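Local coordinates for protein arginine decarboxylase (Campylobacter jejuni subsp. jejuni, PDB 3NZP) that probably catalyses the pyridoxal phosphate-dependent decarboxylation of arginine to agmatine, a step of polyamine and spermidine biosynthesis, at residues Y344-I350 with N404-H410; G143-E148 with R173-P178; I31-V35 with P464-L468; D480-D484 with H527-T531; L574-I578 with I592-Y597. All blocks are in the same frame, centred on the assembly; numbering follows the deposited sequence.

Interaction 1 of 5, residues Y344-I350 with N404-H410; sequences YAENKLI and NAEILTH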
# COMPACT_ATOMS: atom_id res chain seq x y z
N TYR B 344 -11.57 -32.68 12.12
CA TYR B 344 -12.93 -33.10 12.43
C TYR B 344 -13.07 -34.61 12.41
O TYR B 344 -13.57 -35.19 11.46
CB TYR B 344 -13.92 -32.47 11.45
CG TYR B 344 -14.31 -31.05 11.82
CD1 TYR B 344 -15.06 -30.79 12.97
CD2 TYR B 344 -13.90 -29.97 11.04
CE1 TYR B 344 -15.39 -29.48 13.33
CE2 TYR B 344 -14.23 -28.65 11.39
CZ TYR B 344 -14.98 -28.42 12.54
OH TYR B 344 -15.31 -27.14 12.89
N ALA B 345 -12.61 -35.23 13.49
CA ALA B 345 -12.67 -36.68 13.64
C ALA B 345 -13.95 -37.05 14.35
O ALA B 345 -14.44 -36.32 15.22
CB ALA B 345 -11.47 -37.17 14.43
N GLU B 346 -14.50 -38.20 13.99
CA GLU B 346 -15.73 -38.66 14.59
C GLU B 346 -15.65 -38.78 16.12
O GLU B 346 -16.67 -38.62 16.80
CB GLU B 346 -16.13 -40.01 13.98
CG GLU B 346 -17.58 -40.38 14.25
CD GLU B 346 -17.96 -41.72 13.66
OE1 GLU B 346 -17.66 -41.98 12.48
OE2 GLU B 346 -18.58 -42.52 14.40
N ASN B 347 -14.46 -39.04 16.65
CA ASN B 347 -14.30 -39.21 18.11
C ASN B 347 -14.49 -37.92 18.88
O ASN B 347 -14.77 -37.94 20.08
CB ASN B 347 -12.91 -39.77 18.44
CG ASN B 347 -11.83 -38.70 18.45
OD1 ASN B 347 -11.55 -38.08 17.42
ND2 ASN B 347 -11.23 -38.48 19.62
N LYS B 348 -14.33 -36.80 18.17
CA LYS B 348 -14.47 -35.47 18.74
C LYS B 348 -15.91 -35.20 19.19
O LYS B 348 -16.19 -34.18 19.82
CB LYS B 348 -14.05 -34.43 17.71
CG LYS B 348 -12.56 -34.41 17.45
CD LYS B 348 -11.82 -33.80 18.63
CE LYS B 348 -10.36 -33.64 18.30
NZ LYS B 348 -10.22 -32.97 16.97
N LEU B 349 -16.80 -36.13 18.88
CA LEU B 349 -18.20 -36.00 19.23
C LEU B 349 -18.47 -36.20 20.71
O LEU B 349 -18.24 -37.28 21.26
CB LEU B 349 -19.05 -36.98 18.41
CG LEU B 349 -19.17 -36.68 16.91
CD1 LEU B 349 -19.93 -37.81 16.24
CD2 LEU B 349 -19.89 -35.35 16.71
N ILE B 350 -18.95 -35.15 21.36
CA ILE B 350 -19.28 -35.19 22.78
C ILE B 350 -20.57 -35.99 22.92
O ILE B 350 -21.67 -35.41 22.90
CB ILE B 350 -19.54 -33.77 23.37
CG1 ILE B 350 -18.49 -32.75 22.89
CG2 ILE B 350 -19.59 -33.85 24.88
CD1 ILE B 350 -17.06 -33.04 23.31
N ASN B 404 -20.91 -30.47 18.39
CA ASN B 404 -21.40 -31.68 17.75
C ASN B 404 -21.92 -31.42 16.36
O ASN B 404 -21.57 -32.11 15.41
CB ASN B 404 -22.49 -32.31 18.60
CG ASN B 404 -21.95 -32.89 19.85
OD1 ASN B 404 -20.87 -33.51 19.85
ND2 ASN B 404 -22.69 -32.72 20.95
N ALA B 405 -22.78 -30.40 16.27
CA ALA B 405 -23.40 -30.01 15.02
C ALA B 405 -22.36 -29.76 13.94
O ALA B 405 -22.41 -30.36 12.86
CB ALA B 405 -24.23 -28.76 15.24
N GLU B 406 -21.40 -28.89 14.25
CA GLU B 406 -20.33 -28.55 13.31
C GLU B 406 -19.53 -29.77 12.85
O GLU B 406 -19.27 -29.94 11.65
CB GLU B 406 -19.40 -27.53 13.96
CG GLU B 406 -20.07 -26.20 14.24
CD GLU B 406 -19.20 -25.28 15.06
OE1 GLU B 406 -19.58 -24.11 15.28
OE2 GLU B 406 -18.11 -25.74 15.49
N ILE B 407 -19.16 -30.63 13.80
CA ILE B 407 -18.39 -31.84 13.48
C ILE B 407 -19.20 -32.75 12.55
O ILE B 407 -18.72 -33.20 11.49
CB ILE B 407 -18.05 -32.63 14.76
CG1 ILE B 407 -17.39 -31.74 15.80
CG2 ILE B 407 -17.07 -33.72 14.44
CD1 ILE B 407 -17.26 -32.42 17.14
N LEU B 408 -20.43 -33.04 12.96
CA LEU B 408 -21.33 -33.90 12.19
C LEU B 408 -21.49 -33.34 10.78
O LEU B 408 -21.31 -34.05 9.79
CB LEU B 408 -22.70 -34.00 12.89
CG LEU B 408 -22.76 -34.92 14.11
CD1 LEU B 408 -23.93 -34.57 15.01
CD2 LEU B 408 -22.85 -36.34 13.61
N THR B 409 -21.81 -32.06 10.71
CA THR B 409 -22.00 -31.39 9.44
C THR B 409 -20.79 -31.61 8.56
O THR B 409 -20.93 -31.96 7.39
CB THR B 409 -22.21 -29.91 9.66
OG1 THR B 409 -23.35 -29.71 10.50
CG2 THR B 409 -22.42 -29.21 8.34
N HIS B 410 -19.60 -31.42 9.12
CA HIS B 410 -18.38 -31.63 8.34
C HIS B 410 -18.26 -33.08 7.92
O HIS B 410 -17.97 -33.37 6.76
CB HIS B 410 -17.15 -31.21 9.13
CG HIS B 410 -16.84 -29.76 9.00
ND1 HIS B 410 -17.69 -28.77 9.43
CD2 HIS B 410 -15.79 -29.13 8.42
CE1 HIS B 410 -17.18 -27.59 9.13
NE2 HIS B 410 -16.02 -27.78 8.52
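Tyr344 lays one ring face over the imidazole of His410. Its CG stands opposite the carbonyl carbon (chi1 -82°), which turns the ring to the helix, although this residue is poorly ordered. The ring centroids are 4.0 Å apart and the planes are inclined by 30° in a face-to-face stack. His410 sits over the CD2–CE2 side of the tyrosine, and its CB also makes a CH-pi contact on that face. The imidazole is steadied from its own helix, where ND1 donates to Glu406 O at 3.0 Å. Ile407 comes at the tyrosine from the CD1 side, with its CG1 near the ring plane and 3.8 Å from Tyr344 CD1. The same isoleucine sends CD1 to the backbone at Lys348. Leu349 lies alongside it, pointing the opposite way, with CD2 3.8 Å from Ile407 CB, and also meets Leu408. At the far end, Asn404 OD1 accepts from Ile350 N at 2.9 Å, with the donor in the carbonyl plane. Asn404 ND2 adds a weak bond to Ile350 O. The 344-350 loop follows strand 330-341 and precedes helix 357-368. It lies against helix 399-420 of the helical bundle, whose Ala405 and Thr409 pack on helices 357-368 and 374-392.

Interaction 2 of 5, residues G143-E148 with R173-P178; sequences GFIAAE and RFKPKP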
# COMPACT_ATOMS: atom_id res chain seq x y z
N GLY B 143 18.91 19.38 -13.45
CA GLY B 143 18.87 18.67 -14.73
C GLY B 143 19.94 19.26 -15.63
O GLY B 143 20.66 18.54 -16.34
N PHE B 144 20.04 20.58 -15.56
CA PHE B 144 21.03 21.35 -16.31
C PHE B 144 22.42 20.96 -15.87
O PHE B 144 23.30 20.71 -16.71
CB PHE B 144 20.84 22.85 -16.05
CG PHE B 144 20.13 23.58 -17.14
CD1 PHE B 144 20.85 24.24 -18.13
CD2 PHE B 144 18.74 23.59 -17.20
CE1 PHE B 144 20.19 24.92 -19.16
CE2 PHE B 144 18.08 24.26 -18.22
CZ PHE B 144 18.80 24.92 -19.20
N ILE B 145 22.66 20.89 -14.57
CA ILE B 145 24.02 20.53 -14.17
C ILE B 145 24.34 19.12 -14.63
O ILE B 145 25.50 18.80 -14.86
CB ILE B 145 24.30 20.64 -12.61
CG1 ILE B 145 24.19 19.29 -11.96
CG2 ILE B 145 23.36 21.60 -11.90
CD1 ILE B 145 24.71 19.37 -10.59
N ALA B 146 23.32 18.29 -14.79
CA ALA B 146 23.52 16.91 -15.26
C ALA B 146 24.02 16.97 -16.70
O ALA B 146 24.76 16.11 -17.15
CB ALA B 146 22.22 16.13 -15.18
N ALA B 147 23.59 18.01 -17.41
CA ALA B 147 23.99 18.21 -18.80
C ALA B 147 25.45 18.66 -18.83
O ALA B 147 26.26 18.14 -19.60
CB ALA B 147 23.11 19.26 -19.44
N GLU B 148 25.76 19.63 -17.97
CA GLU B 148 27.10 20.22 -17.87
C GLU B 148 28.08 19.16 -17.41
O GLU B 148 29.27 19.21 -17.72
CB GLU B 148 27.05 21.39 -16.88
CG GLU B 148 26.03 22.44 -17.29
CD GLU B 148 25.56 23.32 -16.15
OE1 GLU B 148 25.88 23.01 -14.98
OE2 GLU B 148 24.85 24.32 -16.43
N ARG B 173 22.19 29.70 -16.96
CA ARG B 173 23.25 28.71 -16.74
C ARG B 173 24.39 28.90 -17.72
O ARG B 173 24.74 30.02 -18.08
CB ARG B 173 22.69 27.29 -16.87
CG ARG B 173 21.56 26.97 -15.92
CD ARG B 173 22.06 26.83 -14.51
NE ARG B 173 23.08 25.79 -14.42
CZ ARG B 173 23.56 25.33 -13.27
NH1 ARG B 173 23.11 25.83 -12.12
NH2 ARG B 173 24.48 24.37 -13.27
N PHE B 174 24.98 27.80 -18.16
CA PHE B 174 26.09 27.88 -19.09
C PHE B 174 25.75 27.35 -20.47
O PHE B 174 24.57 27.17 -20.81
CB PHE B 174 27.27 27.11 -18.53
CG PHE B 174 27.51 27.38 -17.08
CD1 PHE B 174 27.77 28.67 -16.63
CD2 PHE B 174 27.44 26.35 -16.15
CE1 PHE B 174 27.97 28.93 -15.28
CE2 PHE B 174 27.64 26.59 -14.80
CZ PHE B 174 27.90 27.89 -14.36
N LYS B 175 26.78 27.09 -21.26
CA LYS B 175 26.59 26.60 -22.62
C LYS B 175 25.84 25.28 -22.66
O LYS B 175 24.81 25.17 -23.33
CB LYS B 175 27.95 26.44 -23.32
CG LYS B 175 27.87 26.11 -24.81
CD LYS B 175 27.46 27.32 -25.66
CE LYS B 175 27.43 26.98 -27.16
NZ LYS B 175 26.41 25.94 -27.49
N PRO B 176 26.33 24.26 -21.94
CA PRO B 176 25.65 22.96 -21.94
C PRO B 176 24.21 23.03 -21.43
O PRO B 176 23.95 23.42 -20.29
CB PRO B 176 26.54 22.10 -21.03
CG PRO B 176 27.89 22.78 -21.13
CD PRO B 176 27.51 24.24 -21.07
N LYS B 177 23.27 22.66 -22.30
CA LYS B 177 21.86 22.67 -21.92
C LYS B 177 21.23 21.31 -22.20
O LYS B 177 21.60 20.62 -23.16
CB LYS B 177 21.09 23.79 -22.63
CG LYS B 177 21.78 24.38 -23.86
CD LYS B 177 21.03 25.57 -24.45
CE LYS B 177 20.92 26.75 -23.48
NZ LYS B 177 22.26 27.26 -23.04
N PRO B 178 20.28 20.90 -21.35
CA PRO B 178 19.62 19.61 -21.54
C PRO B 178 18.71 19.58 -22.75
O PRO B 178 18.35 20.62 -23.31
CB PRO B 178 18.87 19.42 -20.23
CG PRO B 178 18.53 20.83 -19.83
CD PRO B 178 19.78 21.59 -20.14
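Arg173 runs past Phe144 to Glu148 in the eight-stranded alpha/beta (TIM) barrel that forms the pyridoxal-binding domain. It tethers the end of helix 137-148 to the loop leading into strand 179-183. Its CB and CG pass the phenyl ring on the CD1 side, with Arg173 CG 3.6 Å from Phe144 CD1. The chain then bends twice, at chi2 (-72°) and chi3, and this folds the guanidinium back over the helix end. There NE donates to Glu148 OE2 at 3.1 Å. The oxygen lies in the guanidinium plane and uses its syn lone pair. NH2 faces the same carboxylate. It makes a weak bond to OE2 and a closer approach to OE1, whose position is less certain. The two flat groups are only 11° from coplanar, so this is a side-on salt bridge. NH2 also lies by the CG2 methyl of Ile145. The third nitrogen, NH1, forms a salt bridge with Glu595 of the second subunit, so one arginine ties helix, loop and dimer partner together. Beside the charged pair the loop packs with apolar atoms. Pro176 CB rests 3.7 Å from Glu148 CA, and Ala147 CB meets the start of Pro178. The Phe144 ring also touches Ile166 and Ile169 of helix 160-170. Pro178 covers one of its faces: its CD stands 3.3 Å from the ring centroid and 6° off the normal, a CH-pi contact over the ring centre.

Interaction 3 of 5, residues I31-V35 with P464-L468; sequences IIDIV and PLDRL
Leu465 points its CD2 methyl at two residues one helical turn apart. It touches Ile31 CG2 at 3.6 Å and Val35 CG2 at 3.7 Å. Both helix side chains meet the leucine at about a right angle. Between them in sequence, Ile32 reaches the base of the same leucine, with Ile32 CD1 3.9 Å from Leu465 CB. Its chi1 of -175° sets CG1 opposite the backbone nitrogen and carries CD1 out along the loop. That methyl also passes the Asp466 carboxylate, 4.0 Å from OD1, by van der Waals contact alone. The helix keeps Ile31 and Val35 in step through the bond from Val35 N to Ile31 O at 2.9 Å.

The next shell fixes both partners. Val21, on the short strand 21-23, makes backbone hydrogen bonds with both Ile31 and Leu465. Leu465 is also hydrogen-bonded through its backbone to Phe510. The side chain of Phe510, on strand 510-513, packs on Ile32, Val35 and Leu465. Ile333, from strand 330-341, touches Ile31, Val35 and Leu465. The contact thus seats the start of helix 31-40 on the mixed beta sheet, joining the N-terminal part of the chain to strands from much later in sequence. The side-chain contacts round Leu465 are between aliphatic carbons. Cohesion there rests on burial and shape fit, while the surrounding backbone hydrogen bonds hold the two segments in place.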
# COMPACT_ATOMS: atom_id res chain seq x y z
N ILE B 31 16.75 -23.32 -6.38
CA ILE B 31 16.52 -22.24 -5.42
C ILE B 31 16.56 -22.80 -4.00
O ILE B 31 17.17 -22.21 -3.11
CB ILE B 31 15.17 -21.55 -5.70
CG1 ILE B 31 15.22 -20.86 -7.05
CG2 ILE B 31 14.88 -20.51 -4.66
CD1 ILE B 31 13.88 -20.38 -7.53
N ILE B 32 15.90 -23.94 -3.80
CA ILE B 32 15.86 -24.58 -2.49
C ILE B 32 17.26 -24.81 -1.92
O ILE B 32 17.44 -24.82 -0.71
CB ILE B 32 15.16 -25.95 -2.57
CG1 ILE B 32 15.01 -26.54 -1.17
CG2 ILE B 32 15.95 -26.88 -3.46
CD1 ILE B 32 13.93 -25.90 -0.36
N ASP B 33 18.24 -25.00 -2.80
CA ASP B 33 19.63 -25.21 -2.38
C ASP B 33 20.24 -23.91 -1.89
O ASP B 33 20.92 -23.87 -0.86
CB ASP B 33 20.49 -25.74 -3.53
CG ASP B 33 20.26 -27.21 -3.83
OD1 ASP B 33 20.85 -27.69 -4.83
OD2 ASP B 33 19.52 -27.89 -3.08
N ILE B 34 20.02 -22.85 -2.65
CA ILE B 34 20.55 -21.54 -2.30
C ILE B 34 19.95 -21.13 -0.97
O ILE B 34 20.65 -20.61 -0.10
CB ILE B 34 20.21 -20.50 -3.38
CG1 ILE B 34 20.75 -20.96 -4.73
CG2 ILE B 34 20.83 -19.16 -3.03
CD1 ILE B 34 20.27 -20.14 -5.89
N VAL B 35 18.66 -21.38 -0.79
CA VAL B 35 17.99 -21.02 0.46
C VAL B 35 18.67 -21.73 1.62
O VAL B 35 19.14 -21.08 2.56
CB VAL B 35 16.49 -21.41 0.45
CG1 VAL B 35 15.87 -21.09 1.81
CG2 VAL B 35 15.78 -20.64 -0.63
N PRO B 464 5.87 -24.38 -4.58
CA PRO B 464 6.87 -24.87 -3.62
C PRO B 464 8.24 -24.92 -4.26
O PRO B 464 8.35 -25.03 -5.48
CB PRO B 464 6.36 -26.26 -3.28
CG PRO B 464 4.89 -26.13 -3.48
CD PRO B 464 4.81 -25.37 -4.76
N LEU B 465 9.29 -24.85 -3.45
CA LEU B 465 10.63 -24.88 -3.99
C LEU B 465 11.14 -26.27 -4.34
O LEU B 465 12.08 -26.41 -5.12
CB LEU B 465 11.61 -24.22 -3.02
CG LEU B 465 11.79 -22.72 -3.23
CD1 LEU B 465 10.46 -22.01 -3.06
CD2 LEU B 465 12.82 -22.19 -2.23
N ASP B 466 10.51 -27.28 -3.76
CA ASP B 466 10.91 -28.66 -4.00
C ASP B 466 9.71 -29.57 -3.84
O ASP B 466 8.57 -29.11 -3.66
CB ASP B 466 11.99 -29.06 -3.00
CG ASP B 466 11.46 -29.17 -1.57
OD1 ASP B 466 12.26 -29.48 -0.65
OD2 ASP B 466 10.24 -28.96 -1.36
N ARG B 467 9.96 -30.87 -3.90
CA ARG B 467 8.92 -31.88 -3.77
C ARG B 467 7.96 -31.79 -4.96
O ARG B 467 6.79 -32.16 -4.86
CB ARG B 467 8.17 -31.67 -2.46
CG ARG B 467 7.77 -32.95 -1.76
CD ARG B 467 6.99 -32.65 -0.51
NE ARG B 467 7.79 -31.87 0.43
CZ ARG B 467 8.47 -32.38 1.45
NH1 ARG B 467 9.17 -31.58 2.24
NH2 ARG B 467 8.42 -33.69 1.69
N LEU B 468 8.49 -31.33 -6.09
CA LEU B 468 7.71 -31.16 -7.32
C LEU B 468 7.51 -32.46 -8.09
O LEU B 468 6.59 -32.57 -8.91
CB LEU B 468 8.39 -30.12 -8.22
CG LEU B 468 8.38 -28.71 -7.63
CD1 LEU B 468 9.34 -27.81 -8.40
CD2 LEU B 468 6.95 -28.18 -7.66

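Interaction 4 of 5, residues D480-D484 with H527-T531; sequences DITCD and HNLFT
Thr482 has chi1 at -62°, which swings its CG2 methyl away from the backbone nitrogen and up to His527. CG2 lies at the edge of the imidazole, 3.9 Å from His527 CD2, and is equally close to Asn528 OD1. Ile481 takes chi1 of 50°, with CG1 between backbone nitrogen and carbonyl carbon. Its extended end then brings CD1 to within 3.8 Å of Phe530 CE2. The far end of the same phenyl ring meets the Ile481 carbonyl, with CZ 3.6 Å from O. Ile481 and Asn528 are each the centre of an inverse gamma turn, so each segment holds a tight bend.

Cys483 SG stands 4.1 Å from Asn528 OD1, a van der Waals approach. Asp484 brings CB to the imidazole edge near His527 NE2, while its OD1 accepts from the backbone nitrogen of Asp486. The contact borders the active site. The Cys483 side chain is about 3 Å from a bound pyridoxal phosphate, and this cysteine is the predicted proton donor. The pocket is shared across the dimer: His527 and Asn528 pack on Lys86 of the second subunit, and Asn528 O accepts from its Ser112.

Phe447 stacks on the His527 ring, and Tyr605 meets the ring of Phe530. The 480-484 loop leaves strand 479-480, which pairs with strand 438-442. The 527-531 loop connects strands 510-513 and 534-540, and its Leu529 rests on helix 556-562.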
# COMPACT_ATOMS: atom_id res chain seq x y z
N ASP B 480 -0.27 -15.19 5.61
CA ASP B 480 0.90 -14.74 6.35
C ASP B 480 0.63 -14.58 7.85
O ASP B 480 -0.51 -14.66 8.30
CB ASP B 480 1.42 -13.42 5.77
CG ASP B 480 0.56 -12.24 6.16
OD1 ASP B 480 0.89 -11.10 5.75
OD2 ASP B 480 -0.46 -12.43 6.87
N ILE B 481 1.70 -14.34 8.60
CA ILE B 481 1.60 -14.17 10.04
C ILE B 481 1.19 -12.75 10.39
O ILE B 481 2.03 -11.91 10.72
CB ILE B 481 2.94 -14.49 10.71
CG1 ILE B 481 4.06 -13.72 10.00
CG2 ILE B 481 3.19 -15.99 10.67
CD1 ILE B 481 5.41 -13.72 10.72
N THR B 482 -0.10 -12.47 10.32
CA THR B 482 -0.62 -11.15 10.63
C THR B 482 -2.03 -11.26 11.21
O THR B 482 -2.80 -12.13 10.81
CB THR B 482 -0.67 -10.25 9.37
OG1 THR B 482 0.66 -10.07 8.86
CG2 THR B 482 -1.25 -8.89 9.71
N CYS B 483 -2.34 -10.38 12.16
CA CYS B 483 -3.67 -10.37 12.78
C CYS B 483 -4.72 -10.16 11.70
O CYS B 483 -5.62 -10.99 11.51
CB CYS B 483 -3.76 -9.24 13.80
SG CYS B 483 -2.43 -9.23 14.99
N ASP B 484 -4.57 -9.04 10.99
CA ASP B 484 -5.46 -8.65 9.91
C ASP B 484 -5.77 -9.82 8.99
O ASP B 484 -4.89 -10.37 8.34
CB ASP B 484 -4.85 -7.51 9.09
CG ASP B 484 -5.65 -7.18 7.84
OD1 ASP B 484 -6.88 -6.94 7.95
OD2 ASP B 484 -5.06 -7.15 6.74
N HIS B 527 3.45 -3.37 7.29
CA HIS B 527 2.31 -3.46 8.21
C HIS B 527 2.66 -3.47 9.71
O HIS B 527 3.04 -2.43 10.26
CB HIS B 527 1.46 -4.67 7.84
CG HIS B 527 -0.00 -4.44 8.00
ND1 HIS B 527 -0.64 -3.31 7.53
CD2 HIS B 527 -0.96 -5.19 8.59
CE1 HIS B 527 -1.92 -3.38 7.83
NE2 HIS B 527 -2.14 -4.51 8.48
N ASN B 528 2.56 -4.61 10.37
CA ASN B 528 2.88 -4.67 11.80
C ASN B 528 4.37 -4.57 12.07
O ASN B 528 4.94 -5.40 12.78
CB ASN B 528 2.34 -5.97 12.42
CG ASN B 528 0.82 -6.03 12.43
OD1 ASN B 528 0.22 -7.04 12.83
ND2 ASN B 528 0.18 -4.95 11.98
N LEU B 529 5.00 -3.54 11.50
CA LEU B 529 6.44 -3.29 11.65
C LEU B 529 7.33 -4.38 11.07
O LEU B 529 8.53 -4.38 11.33
CB LEU B 529 6.81 -3.04 13.12
CG LEU B 529 6.39 -1.68 13.68
CD1 LEU B 529 6.73 -1.53 15.15
CD2 LEU B 529 7.09 -0.60 12.86
N PHE B 530 6.76 -5.30 10.30
CA PHE B 530 7.58 -6.36 9.70
C PHE B 530 8.43 -5.69 8.62
O PHE B 530 7.94 -5.42 7.53
CB PHE B 530 6.71 -7.47 9.08
CG PHE B 530 6.01 -8.33 10.09
CD1 PHE B 530 4.67 -8.11 10.42
CD2 PHE B 530 6.69 -9.35 10.75
CE1 PHE B 530 4.03 -8.88 11.39
CE2 PHE B 530 6.06 -10.13 11.73
CZ PHE B 530 4.73 -9.89 12.05
N THR B 531 9.69 -5.42 8.94
CA THR B 531 10.58 -4.75 7.98
C THR B 531 10.98 -5.62 6.81
O THR B 531 10.79 -6.84 6.82
CB THR B 531 11.87 -4.23 8.65
OG1 THR B 531 12.68 -5.34 9.07
CG2 THR B 531 11.53 -3.35 9.85

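Interaction 5 of 5, residues L574-I578 with I592-Y597; sequences LNERI and ILGELY
The amide of Asn575 and the ring of Tyr597 stand almost perpendicular, their planes 84° apart. They meet through the phenol oxygen. Tyr597 OH donates to Asn575 OD1 at 3.0 Å. The donor is tilted 30° from the carbonyl plane. Leu593 comes to the same oxygen from the neighbouring turn of its helix and lies across the amide. Its CD2 is modelled very near OD1, and the exact spacing is doubtful.

Deeper in, the contact is aliphatic. Ile578 is the central side chain. Its CD1 reaches Leu596 CD2 at 3.4 Å and Ile592 CG2 at 3.5 Å. Leu596 holds CG opposite its backbone nitrogen, which turns it toward the facing helix and lets CD2 also touch Leu574 CB at 4.0 Å. Ile578 and Leu596 overlap alongside each other, coming from facing helices.

The two segments belong to helices 567-579 and 586-600, which form an antiparallel helical hairpin near the C-terminus. Their local axes approach to 10.8 Å and make an angle of 154°. The hairpin also faces the second subunit: there Ile578 packs on Met149, and Leu596 packs on Ile145. Arg577 gives a hydrogen bond to Met120 O of that subunit.

The chemistry is divided by depth. Leucine and isoleucine carbons meet on the buried side between the helices. One phenol-to-amide bond links them at the more exposed margin, where it gives the asparagine oxygen a donor.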
# COMPACT_ATOMS: atom_id res chain seq x y z
N LEU B 574 13.19 -0.14 29.91
CA LEU B 574 13.03 -1.60 29.97
C LEU B 574 13.91 -2.21 31.04
O LEU B 574 13.49 -3.06 31.82
CB LEU B 574 13.38 -2.24 28.63
CG LEU B 574 12.26 -2.18 27.62
CD1 LEU B 574 12.73 -2.88 26.37
CD2 LEU B 574 11.00 -2.84 28.18
N ASN B 575 15.15 -1.75 31.07
CA ASN B 575 16.10 -2.24 32.04
C ASN B 575 15.63 -1.95 33.45
O ASN B 575 15.70 -2.80 34.33
CB ASN B 575 17.43 -1.57 31.81
CG ASN B 575 18.56 -2.48 32.12
OD1 ASN B 575 19.07 -3.16 31.23
ND2 ASN B 575 18.95 -2.54 33.40
N GLU B 576 15.14 -0.73 33.63
CA GLU B 576 14.64 -0.27 34.91
C GLU B 576 13.43 -1.07 35.40
O GLU B 576 13.40 -1.55 36.54
CB GLU B 576 14.32 1.23 34.80
CG GLU B 576 13.56 1.84 35.95
CD GLU B 576 12.06 1.72 35.76
OE1 GLU B 576 11.53 2.33 34.79
OE2 GLU B 576 11.41 1.02 36.57
N ARG B 577 12.44 -1.26 34.53
CA ARG B 577 11.25 -2.01 34.92
C ARG B 577 11.56 -3.41 35.42
O ARG B 577 10.91 -3.92 36.33
CB ARG B 577 10.25 -2.08 33.77
CG ARG B 577 9.61 -0.74 33.52
CD ARG B 577 8.45 -0.82 32.57
NE ARG B 577 7.69 0.42 32.64
CZ ARG B 577 6.78 0.81 31.76
NH1 ARG B 577 6.52 0.05 30.71
NH2 ARG B 577 6.14 1.96 31.93
N ILE B 578 12.56 -4.04 34.82
CA ILE B 578 12.93 -5.37 35.25
C ILE B 578 13.59 -5.28 36.61
O ILE B 578 13.32 -6.09 37.51
CB ILE B 578 13.90 -6.02 34.26
CG1 ILE B 578 13.25 -6.09 32.89
CG2 ILE B 578 14.30 -7.40 34.74
CD1 ILE B 578 14.08 -6.84 31.86
N ILE B 592 16.54 -12.48 32.93
CA ILE B 592 15.58 -11.77 32.09
C ILE B 592 16.34 -10.81 31.17
O ILE B 592 16.10 -10.79 29.96
CB ILE B 592 14.59 -10.93 32.95
CG1 ILE B 592 13.90 -11.82 33.98
CG2 ILE B 592 13.51 -10.30 32.06
CD1 ILE B 592 13.10 -12.94 33.37
N LEU B 593 17.24 -10.03 31.75
CA LEU B 593 18.03 -9.09 30.96
C LEU B 593 18.69 -9.75 29.77
O LEU B 593 18.62 -9.25 28.65
CB LEU B 593 19.12 -8.45 31.83
CG LEU B 593 18.74 -7.08 32.40
CD1 LEU B 593 19.74 -6.70 33.48
CD2 LEU B 593 18.71 -6.05 31.27
N GLY B 594 19.35 -10.87 30.02
CA GLY B 594 20.03 -11.59 28.96
C GLY B 594 19.13 -11.90 27.78
O GLY B 594 19.52 -11.73 26.63
N GLU B 595 17.92 -12.36 28.08
CA GLU B 595 16.95 -12.70 27.05
C GLU B 595 16.47 -11.44 26.37
O GLU B 595 16.54 -11.31 25.15
CB GLU B 595 15.76 -13.41 27.67
CG GLU B 595 16.15 -14.63 28.46
CD GLU B 595 14.96 -15.27 29.16
OE1 GLU B 595 14.32 -14.58 29.98
OE2 GLU B 595 14.67 -16.45 28.88
N LEU B 596 16.00 -10.49 27.16
CA LEU B 596 15.51 -9.24 26.61
C LEU B 596 16.48 -8.65 25.57
O LEU B 596 16.07 -8.19 24.51
CB LEU B 596 15.28 -8.23 27.73
CG LEU B 596 14.55 -6.97 27.32
CD1 LEU B 596 13.19 -7.32 26.74
CD2 LEU B 596 14.40 -6.08 28.53
N TYR B 597 17.78 -8.67 25.88
CA TYR B 597 18.77 -8.11 24.98
C TYR B 597 18.95 -8.94 23.72
O TYR B 597 19.31 -8.42 22.66
CB TYR B 597 20.10 -7.91 25.71
CG TYR B 597 20.17 -6.60 26.47
CD1 TYR B 597 19.16 -6.25 27.38
CD2 TYR B 597 21.22 -5.69 26.26
CE1 TYR B 597 19.18 -5.01 28.06
CE2 TYR B 597 21.25 -4.45 26.93
CZ TYR B 597 20.23 -4.12 27.82
OH TYR B 597 20.26 -2.90 28.48

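In the fold
Interaction 4 is the one at the active site: its Cys483 side chain is about 3 Å from a bound pyridoxal phosphate, at a pocket lined by both subunits. Interactions 3 and 5 each have their centres about 25 Å from that of interaction 4. Interaction 3 joins helix 31-40 to the mixed sheet, and interaction 5 lies within the C-terminal hairpin. Interactions 1 and 2 lie on opposite sides of the chain's centre, with centres 77 Å apart, one in the helical bundle and one in the barrel. Within one chain, interactions 2 and 5 are about 44 Å apart at their nearest atoms. Across the dimer, however, segment 592-597 of one subunit packs directly on the 143-148 region of the other.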